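Local atomic coordinates of heme-binding protein A (Haemophilus parasuis 29755, PDB entry 3TPA), a protein that probably serves as a periplasmic solute-binding protein of the family 5 type that captures glutathione. Residues Val78-Asn83 with Ile187-Phe192. The protein carries 1 engineered substitution. Residues are numbered along the deposited sequence; the frame is centred on the assembly and turned at random.
Sequences VKFHSN and IGTGPF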
loop_
_atom_site.group_PDB
_atom_site.type_symbol
_atom_site.label_atom_id
_atom_site.label_comp_id
_atom_site.label_asym_id
_atom_site.label_seq_id
_atom_site.Cartn_x
_atom_site.Cartn_y
_atom_site.Cartn_z
ATOM N N VAL A 78 -27.846 5.662 8.733
ATOM C CA VAL A 78 -26.687 4.868 9.112
ATOM C C VAL A 78 -26.375 5.170 10.570
ATOM O O VAL A 78 -26.192 6.320 10.937
ATOM C CB VAL A 78 -25.458 5.216 8.225
ATOM C CG1 VAL A 78 -24.225 4.476 8.690
ATOM C CG2 VAL A 78 -25.747 4.918 6.754
ATOM N N LYS A 79 -26.325 4.139 11.402
ATOM C CA LYS A 79 -26.109 4.317 12.835
ATOM C C LYS A 79 -24.681 4.017 13.258
ATOM O O LYS A 79 -24.056 3.078 12.752
ATOM C CB LYS A 79 -27.044 3.407 13.631
ATOM C CG LYS A 79 -28.494 3.898 13.724
ATOM C CD LYS A 79 -29.399 2.794 14.252
ATOM C CE LYS A 79 -30.852 3.239 14.335
ATOM N NZ LYS A 79 -31.399 3.632 13.010
ATOM N N PHE A 80 -24.179 4.818 14.198
ATOM C CA PHE A 80 -22.933 4.523 14.878
ATOM C C PHE A 80 -23.204 3.470 15.941
ATOM O O PHE A 80 -24.328 3.358 16.430
ATOM C CB PHE A 80 -22.353 5.789 15.532
ATOM C CG PHE A 80 -21.597 6.674 14.567
ATOM C CD1 PHE A 80 -20.312 6.344 14.167
ATOM C CD2 PHE A 80 -22.176 7.826 14.053
ATOM C CE1 PHE A 80 -19.618 7.137 13.269
ATOM C CE2 PHE A 80 -21.491 8.634 13.155
ATOM C CZ PHE A 80 -20.220 8.291 12.750
ATOM N N HIS A 81 -22.180 2.698 16.288
ATOM C CA HIS A 81 -22.293 1.723 17.370
ATOM C C HIS A 81 -22.474 2.471 18.681
ATOM O O HIS A 81 -22.238 3.682 18.763
ATOM C CB HIS A 81 -21.012 0.908 17.511
ATOM C CG HIS A 81 -20.508 0.317 16.234
ATOM N ND1 HIS A 81 -19.164 0.204 15.957
ATOM C CD2 HIS A 81 -21.160 -0.216 15.177
ATOM C CE1 HIS A 81 -19.010 -0.363 14.774
ATOM N NE2 HIS A 81 -20.206 -0.622 14.276
ATOM N N SER A 82 -22.856 1.740 19.717
ATOM C CA SER A 82 -22.892 2.316 21.045
ATOM C C SER A 82 -22.063 1.457 21.968
ATOM O O SER A 82 -21.806 0.281 21.679
ATOM C CB SER A 82 -24.334 2.430 21.570
ATOM O OG SER A 82 -24.999 1.184 21.486
ATOM N N ASN A 83 -21.624 2.047 23.071
ATOM C CA ASN A 83 -21.015 1.265 24.136
ATOM C C ASN A 83 -21.572 1.769 25.450
ATOM O O ASN A 83 -22.522 2.546 25.453
ATOM C CB ASN A 83 -19.483 1.315 24.076
ATOM C CG ASN A 83 -18.927 2.710 24.254
ATOM O OD1 ASN A 83 -19.436 3.502 25.036
ATOM N ND2 ASN A 83 -17.865 3.012 23.524
ATOM N N ILE A 187 -15.581 3.666 17.899
ATOM C CA ILE A 187 -17.011 3.602 17.608
ATOM C C ILE A 187 -17.129 3.962 16.142
ATOM O O ILE A 187 -16.657 5.013 15.722
ATOM C CB ILE A 187 -17.801 4.647 18.430
ATOM C CG1 ILE A 187 -18.025 4.164 19.868
ATOM C CG2 ILE A 187 -19.132 5.007 17.755
ATOM C CD1 ILE A 187 -18.929 2.947 19.973
ATOM N N GLY A 188 -17.752 3.102 15.349
ATOM C CA GLY A 188 -17.945 3.432 13.956
ATOM C C GLY A 188 -19.262 2.959 13.412
ATOM O O GLY A 188 -20.183 2.638 14.158
ATOM N N THR A 189 -19.357 2.927 12.092
ATOM C CA THR A 189 -20.574 2.466 11.448
ATOM C C THR A 189 -20.379 1.058 10.896
ATOM O O THR A 189 -21.290 0.505 10.289
ATOM C CB THR A 189 -20.985 3.405 10.287
ATOM O OG1 THR A 189 -19.929 3.458 9.314
ATOM C CG2 THR A 189 -21.263 4.812 10.807
ATOM N N GLY A 190 -19.188 0.497 11.117
ATOM C CA GLY A 190 -18.756 -0.715 10.444
ATOM C C GLY A 190 -19.443 -2.010 10.843
ATOM O O GLY A 190 -20.278 -2.037 11.741
ATOM N N PRO A 191 -19.083 -3.104 10.157
ATOM C CA PRO A 191 -19.714 -4.427 10.306
ATOM C C PRO A 191 -19.429 -5.125 11.629
ATOM O O PRO A 191 -20.166 -6.050 11.964
ATOM C CB PRO A 191 -19.127 -5.231 9.131
ATOM C CG PRO A 191 -17.835 -4.532 8.798
ATOM C CD PRO A 191 -18.105 -3.074 9.052
ATOM N N PHE A 192 -18.398 -4.706 12.361
ATOM C CA PHE A 192 -18.105 -5.293 13.665
ATOM C C PHE A 192 -17.960 -4.229 14.741
ATOM O O PHE A 192 -17.521 -3.108 14.474
ATOM C CB PHE A 192 -16.851 -6.179 13.613
ATOM C CG PHE A 192 -16.999 -7.376 12.708
ATOM C CD1 PHE A 192 -17.588 -8.541 13.172
ATOM C CD2 PHE A 192 -16.564 -7.330 11.397
ATOM C CE1 PHE A 192 -17.735 -9.641 12.351
ATOM C CE2 PHE A 192 -16.711 -8.424 10.562
ATOM C CZ PHE A 192 -17.303 -9.587 11.049
#
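Over one face of the His81 imidazole lies the carbonyl oxygen of Gly188, 3.0 Å above the ring plane and over its centre, while the ring's edge meets Gly190. The Phe80 ring takes Thr189 CG2 over one face, a CH-pi contact 3.9 Å from the methyl to the centroid. In this solute-binding protein of family 5, the contact joins two loops: the one between strand 69-74 of an antiparallel sheet and helix 94-105, and the one leading into strand 192-194, an outermost strand of a mixed sheet. Histidine suits its buried place because a carbonyl oxygen can lie against its flat ring while NE2-H donates from the edge. Directed within the plane of its own ring, NE2-H reaches Gly190 O at 2.9 Å, nearly straight (165°). Gly190 O is gripped a second time by Asn208 ND2. A separate main-chain bond runs from His81 N to Gly188 O (2.9 Å), and Gly188 C packs near Phe80 CD1. Thr189 serves two surroundings: OG1 bonds to Asn41, whereas CG2, anti to the carbonyl carbon, turns to Phe80 and Val78. Branched Ile187 spreads two arms along the other loop, CD1 lying 3.8 Å from His81 CB and CG2 coming within 3.5 Å of His81 O.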